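Local coordinates for protein putative acyl-CoA thioester hydrolase YbhC (Escherichia coli K-12, PDB 3GRH) that is a putative thioesterase, an outer membrane lipoprotein of the pectinesterase family that neither binds pectin nor shows pectinesterase activity, at residues T91-A94 against A95-A99; D160-R164 against G165-P169; P172-Y175 against M176-S179. All coordinates share one frame; numbering follows the deposited sequence.

Interaction 1 (T91-A94 against A95-A99)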
# COMPACT_ATOMS: atom_id res chain seq x y z
N THR A 91 -9.22 -23.31 -3.92
CA THR A 91 -8.99 -21.92 -4.31
C THR A 91 -9.20 -21.06 -3.10
O THR A 91 -9.93 -21.40 -2.18
CB THR A 91 -9.91 -21.37 -5.42
OG1 THR A 91 -11.26 -21.18 -4.95
CG2 THR A 91 -9.89 -22.22 -6.60
N ILE A 92 -8.54 -19.91 -3.13
CA ILE A 92 -8.58 -19.05 -1.96
C ILE A 92 -9.91 -18.35 -1.87
O ILE A 92 -10.52 -18.26 -0.77
CB ILE A 92 -7.45 -18.03 -1.96
CG1 ILE A 92 -6.08 -18.80 -2.00
CG2 ILE A 92 -7.61 -17.11 -0.81
CD1 ILE A 92 -4.92 -17.95 -2.16
N GLN A 93 -10.47 -17.99 -3.02
CA GLN A 93 -11.79 -17.38 -3.03
C GLN A 93 -12.84 -18.28 -2.43
O GLN A 93 -13.69 -17.79 -1.70
CB GLN A 93 -12.24 -16.94 -4.42
CG GLN A 93 -13.50 -16.14 -4.44
CD GLN A 93 -13.31 -14.78 -3.88
OE1 GLN A 93 -12.59 -14.02 -4.47
NE2 GLN A 93 -13.98 -14.46 -2.82
N ALA A 94 -12.78 -19.58 -2.68
CA ALA A 94 -13.75 -20.50 -2.12
C ALA A 94 -13.69 -20.56 -0.61
O ALA A 94 -14.75 -20.71 0.07
CB ALA A 94 -13.54 -21.87 -2.74
N ALA A 95 -12.48 -20.51 -0.04
CA ALA A 95 -12.33 -20.52 1.39
C ALA A 95 -12.80 -19.21 1.97
O ALA A 95 -13.36 -19.19 3.02
CB ALA A 95 -10.83 -20.74 1.79
N VAL A 96 -12.47 -18.09 1.36
CA VAL A 96 -13.00 -16.78 1.80
C VAL A 96 -14.49 -16.77 1.82
O VAL A 96 -15.09 -16.35 2.76
CB VAL A 96 -12.47 -15.62 0.93
CG1 VAL A 96 -13.23 -14.31 1.18
CG2 VAL A 96 -10.95 -15.44 1.13
N ASP A 97 -15.14 -17.25 0.74
CA ASP A 97 -16.56 -17.38 0.70
C ASP A 97 -17.10 -18.23 1.82
O ASP A 97 -18.07 -17.83 2.43
CB ASP A 97 -17.00 -17.92 -0.64
CG ASP A 97 -16.77 -16.99 -1.81
OD1 ASP A 97 -16.34 -15.85 -1.62
OD2 ASP A 97 -17.06 -17.39 -2.99
N ALA A 98 -16.44 -19.35 2.14
CA ALA A 98 -16.93 -20.20 3.19
C ALA A 98 -16.84 -19.51 4.54
O ALA A 98 -17.65 -19.82 5.42
CB ALA A 98 -16.16 -21.53 3.25
N ALA A 99 -15.85 -18.65 4.70
CA ALA A 99 -15.72 -17.88 5.92
C ALA A 99 -16.82 -16.84 6.03
O ALA A 99 -17.45 -16.64 7.07
CB ALA A 99 -14.33 -17.20 5.98

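Interaction 2 (D160-R164 against G165-P169)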
# COMPACT_ATOMS: atom_id res chain seq x y z
N ASP A 160 -10.96 -13.22 -17.73
CA ASP A 160 -9.80 -13.56 -16.91
C ASP A 160 -10.11 -13.67 -15.47
O ASP A 160 -9.52 -14.50 -14.75
CB ASP A 160 -8.70 -12.54 -17.14
CG ASP A 160 -8.02 -12.68 -18.51
OD1 ASP A 160 -8.52 -13.45 -19.37
OD2 ASP A 160 -7.09 -11.89 -18.73
N VAL A 161 -11.00 -12.81 -14.96
CA VAL A 161 -11.38 -12.77 -13.52
C VAL A 161 -12.44 -13.79 -13.13
O VAL A 161 -12.35 -14.38 -12.03
CB VAL A 161 -11.87 -11.35 -13.18
CG1 VAL A 161 -12.47 -11.28 -11.80
CG2 VAL A 161 -10.64 -10.40 -13.23
N ASN A 162 -13.36 -14.06 -14.05
CA ASN A 162 -14.52 -14.93 -13.76
C ASN A 162 -14.77 -16.08 -14.63
O ASN A 162 -15.78 -16.13 -15.31
CB ASN A 162 -15.72 -14.03 -13.66
CG ASN A 162 -16.92 -14.72 -13.06
OD1 ASN A 162 -16.78 -15.65 -12.29
ND2 ASN A 162 -18.10 -14.19 -13.34
N PRO A 163 -13.88 -17.09 -14.57
CA PRO A 163 -14.15 -18.37 -15.17
C PRO A 163 -15.05 -19.26 -14.33
O PRO A 163 -14.93 -19.30 -13.10
CB PRO A 163 -12.73 -18.97 -15.32
CG PRO A 163 -11.80 -17.84 -15.07
CD PRO A 163 -12.52 -17.04 -14.01
N ARG A 164 -15.97 -19.96 -15.00
CA ARG A 164 -16.74 -21.03 -14.39
C ARG A 164 -17.59 -20.60 -13.18
O ARG A 164 -17.79 -21.37 -12.25
CB ARG A 164 -15.80 -22.19 -14.04
CG ARG A 164 -14.85 -22.56 -15.23
CD ARG A 164 -13.70 -23.51 -14.84
NE ARG A 164 -12.38 -22.85 -14.80
CZ ARG A 164 -11.87 -22.20 -13.75
NH1 ARG A 164 -12.57 -22.08 -12.62
NH2 ARG A 164 -10.66 -21.65 -13.82
N GLY A 165 -18.09 -19.37 -13.22
CA GLY A 165 -19.00 -18.90 -12.17
C GLY A 165 -18.37 -18.68 -10.81
O GLY A 165 -19.03 -18.82 -9.80
N LYS A 166 -17.10 -18.32 -10.82
CA LYS A 166 -16.42 -17.93 -9.61
C LYS A 166 -17.19 -16.86 -8.85
O LYS A 166 -17.29 -16.90 -7.62
CB LYS A 166 -15.05 -17.40 -10.00
CG LYS A 166 -14.21 -17.10 -8.86
CD LYS A 166 -12.80 -16.76 -9.29
CE LYS A 166 -11.90 -16.44 -8.07
NZ LYS A 166 -10.43 -16.37 -8.50
N TYR A 167 -17.68 -15.87 -9.58
CA TYR A 167 -18.47 -14.78 -9.04
C TYR A 167 -19.82 -14.84 -9.71
O TYR A 167 -19.95 -14.87 -10.93
CB TYR A 167 -17.81 -13.40 -9.29
CG TYR A 167 -16.44 -13.31 -8.71
CD1 TYR A 167 -16.25 -13.15 -7.34
CD2 TYR A 167 -15.31 -13.38 -9.51
CE1 TYR A 167 -15.02 -13.15 -6.81
CE2 TYR A 167 -14.07 -13.31 -9.00
CZ TYR A 167 -13.90 -13.19 -7.63
OH TYR A 167 -12.65 -13.19 -7.07
N MET A 168 -20.84 -14.93 -8.86
CA MET A 168 -22.24 -14.99 -9.28
C MET A 168 -23.08 -14.25 -8.22
O MET A 168 -22.68 -14.13 -7.08
CB MET A 168 -22.76 -16.43 -9.30
CG MET A 168 -21.95 -17.43 -10.05
SD MET A 168 -22.87 -18.94 -10.24
CE MET A 168 -23.98 -18.51 -11.62
N PRO A 169 -24.23 -13.72 -8.59
CA PRO A 169 -25.09 -13.12 -7.63
C PRO A 169 -25.35 -14.13 -6.53
O PRO A 169 -25.54 -15.32 -6.76
CB PRO A 169 -26.36 -12.84 -8.42
CG PRO A 169 -25.94 -12.78 -9.78
CD PRO A 169 -24.80 -13.68 -9.94
O HOH W 1 -9.98 -15.16 -10.96
O HOH W 2 -18.25 -17.36 -15.35

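Interaction 3 (P172-Y175 against M176-S179)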
# COMPACT_ATOMS: atom_id res chain seq x y z
N PRO A 172 -20.54 -14.54 -2.06
CA PRO A 172 -19.85 -13.43 -1.51
C PRO A 172 -18.98 -12.71 -2.56
O PRO A 172 -18.45 -13.26 -3.56
CB PRO A 172 -18.94 -14.05 -0.41
CG PRO A 172 -19.71 -15.29 -0.03
CD PRO A 172 -20.26 -15.78 -1.36
N ALA A 173 -18.89 -11.43 -2.36
CA ALA A 173 -18.03 -10.60 -3.15
C ALA A 173 -18.68 -10.25 -4.45
O ALA A 173 -18.09 -9.58 -5.29
CB ALA A 173 -16.55 -11.20 -3.39
N TRP A 174 -19.92 -10.68 -4.67
CA TRP A 174 -20.62 -10.21 -5.88
C TRP A 174 -20.61 -8.71 -6.06
O TRP A 174 -20.42 -8.24 -7.17
CB TRP A 174 -22.08 -10.69 -5.88
CG TRP A 174 -22.82 -10.22 -7.10
CD1 TRP A 174 -23.77 -9.31 -7.15
CD2 TRP A 174 -22.54 -10.60 -8.45
NE1 TRP A 174 -24.18 -9.12 -8.45
CE2 TRP A 174 -23.41 -9.90 -9.28
CE3 TRP A 174 -21.62 -11.47 -9.03
CZ2 TRP A 174 -23.41 -10.05 -10.66
CZ3 TRP A 174 -21.64 -11.64 -10.41
CH2 TRP A 174 -22.49 -10.92 -11.19
N TYR A 175 -20.90 -7.97 -4.98
CA TYR A 175 -21.01 -6.53 -5.12
C TYR A 175 -19.70 -5.94 -5.65
O TYR A 175 -19.71 -4.92 -6.37
CB TYR A 175 -21.47 -5.90 -3.82
CG TYR A 175 -20.41 -5.75 -2.78
CD1 TYR A 175 -19.70 -4.58 -2.66
CD2 TYR A 175 -20.21 -6.74 -1.83
CE1 TYR A 175 -18.69 -4.46 -1.72
CE2 TYR A 175 -19.24 -6.61 -0.83
CZ TYR A 175 -18.48 -5.46 -0.76
OH TYR A 175 -17.52 -5.36 0.21
N MET A 176 -18.58 -6.54 -5.25
CA MET A 176 -17.22 -6.12 -5.69
C MET A 176 -17.03 -6.39 -7.18
O MET A 176 -16.72 -5.49 -7.98
CB MET A 176 -16.16 -6.83 -4.86
CG MET A 176 -16.19 -6.38 -3.42
SD MET A 176 -15.19 -7.31 -2.25
CE MET A 176 -13.56 -6.72 -2.69
N TYR A 177 -17.28 -7.63 -7.59
CA TYR A 177 -17.15 -8.03 -8.96
C TYR A 177 -18.07 -7.23 -9.82
O TYR A 177 -17.65 -6.76 -10.87
CB TYR A 177 -17.45 -9.49 -9.09
CG TYR A 177 -17.39 -9.96 -10.51
CD1 TYR A 177 -16.14 -10.17 -11.11
CD2 TYR A 177 -18.52 -10.13 -11.25
CE1 TYR A 177 -16.05 -10.55 -12.42
CE2 TYR A 177 -18.44 -10.54 -12.53
CZ TYR A 177 -17.21 -10.76 -13.11
OH TYR A 177 -17.23 -11.16 -14.47
N ASP A 178 -19.31 -7.07 -9.39
CA ASP A 178 -20.34 -6.39 -10.22
C ASP A 178 -20.03 -4.92 -10.45
O ASP A 178 -20.31 -4.39 -11.51
CB ASP A 178 -21.69 -6.51 -9.54
CG ASP A 178 -22.85 -6.22 -10.43
OD1 ASP A 178 -22.80 -6.48 -11.66
OD2 ASP A 178 -23.82 -5.73 -9.84
N SER A 179 -19.41 -4.27 -9.50
CA SER A 179 -19.00 -2.87 -9.69
C SER A 179 -18.00 -2.66 -10.81
O SER A 179 -17.91 -1.57 -11.43
CB SER A 179 -18.44 -2.25 -8.38
OG SER A 179 -17.17 -2.79 -8.00

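Interaction 1 (T91-A94 against A95-A99)
Thr91 and Ala95 meet at the first turn of helix 92-100, where Ala95 N makes a weak bond of 3.4 Å to Thr91 O. Thr91 is the N-cap. Its OG1 accepts from Ala94 N at 3.2 Å and so occupies one N-H that the first turn cannot pair. Ile92 follows. Its carbonyl O takes Val96 N at 2.9 Å, almost straight at the hydrogen (173°). Its CG2 lies 4.2 Å from Val96 CG2, and the side chain also packs on Val79, Leu132, Tyr117 and Val121. In this right-handed parallel beta-helix, the helix comes between strands 77-79 and 108-112 in the chain, beside the outermost strand 77-79. Gln93 carries the polar part of the contact. CG is anti to the backbone N (chi1 -172°), and a bend at chi2 turns the amide toward Asp97, one turn on. NE2 reaches Asp97 OD1 at 3.0 Å. The carboxylate oxygen lies near the amide plane, but NE2 comes from above the carboxylate plane, 39° out of it. Gln93 OE1 accepts from Tyr167 OH and Tyr122 N, which fixes the rotation of the amide. Ala94 O receives Ala98 N at 3.0 Å.

Interaction 2 (D160-R164 against G165-P169)
Asn162 and Tyr167 pair side chain to backbone across the loop that leaves helix 154-161. Asn162 is the first residue past the helix to leave helical backbone angles. From CB, its chi1 of -167° sets CG anti to the backbone N, which swings the amide across the loop. CB itself packs against Tyr177 OH. CG is 3.7 Å from both Tyr167 N and Tyr167 O. OD1 then accepts from Tyr167 N at 2.9 Å, a nearly straight bond at the hydrogen, although the donor sits above the carbonyl plane of the amide. OD1 also touches Lys166 CB. ND2 completes the pair by giving a hydrogen bond of 3.1 Å to Tyr167 O, in the carbonyl plane and on a lone pair. Two bonds to one residue hold the amide in place, and ND2 has a further weak bond to Tyr177 OH.

Lys166 N bonds to Pro163 O at 3.3 Å and closes the turn through Arg164 and Gly165, both at positive phi. One water links Asn162 O to Gly165 N. The Lys166 chain is extended, and its NZ meets Thr120 O and a second water, which donates to Val161 O at 2.7 Å. Pro163 CB lies over one face of the Arg164 guanidinium. Val161 CG1 touches Tyr167 CE2 at 3.8 Å, and Val161 O comes to the edge of that ring, near its plane. The ring also stacks with Tyr122, and its OH also bonds to Thr120 OG1, beyond the Gln93 partner.

The arrangement is a beta turn close to type I', following a helix, with an asparagine amide bridging to the backbone beyond it. It belongs to the long excursion between strands 142-146 and 196-198, which packs against strand 115-123 of the beta-helix.

Interaction 3 (P172-Y175 against M176-S179)
Tyr175 and Met176 make the first of two CH-pi contacts. Met176 CG sits over one face of the Tyr175 ring, 3.7 Å from its centroid. The side chains run side by side. Met176 SD is placed obliquely to the same ring, 4.6 Å from its centroid, a Met-aromatic contact. In the second CH-pi contact, Asp178 CB lies over a face of the Trp174 indole, 4.0 Å from the centroid of the five-membered ring. With CG anti to the backbone N (chi1 180°), the indole of Trp174 points forward along the helix toward Asp178. The Asp178 carboxylate is turned 21° from the indole plane, and its OD1 binds Gln181 NE2.

Trp174 and Tyr177 form an oblique aromatic pair, with planes at 41° and CZ3 touching CD2 at 3.6 Å. Helix 174-181 packs against the beta-helix, where Met176 rests on Trp197 of strand 196-198. Tyr177 meets Tyr167 and Trp157 of the preceding loop and helix 154-161, and Tyr175 OH bonds to Gln199 and Ala125 N.

The backbone hydrogen bonds are helical. Ala173 O, at the N-cap, accepts from Tyr177 N. Trp174 O receives Asp178 N at 2.7 Å. Ser179 OG adds a side-chain bond to Met176 O at 2.7 Å.

How the interactions relate
The three contacts come in series along the chain and lie on the same side of its centre, 10 to 14 Å apart between centres. Interaction 1 is on helix 92-100, at one end of the beta-helix. Interactions 2 and 3 belong to a later excursion: the loop after helix 154-161, then helix 174-181. The Gln93-Tyr167 bond joins interactions 1 and 2, and Lys166 CE packs on Gln93 CB. Asp97 OD1 packs on Pro172 CB, joining interactions 1 and 3. Between interactions 2 and 3, Tyr167 CB packs on Tyr177 CG, and Met168 and Pro169 on the Trp174 indole. The three therefore form one packed cluster, away from the predicted nucleophile Asp280.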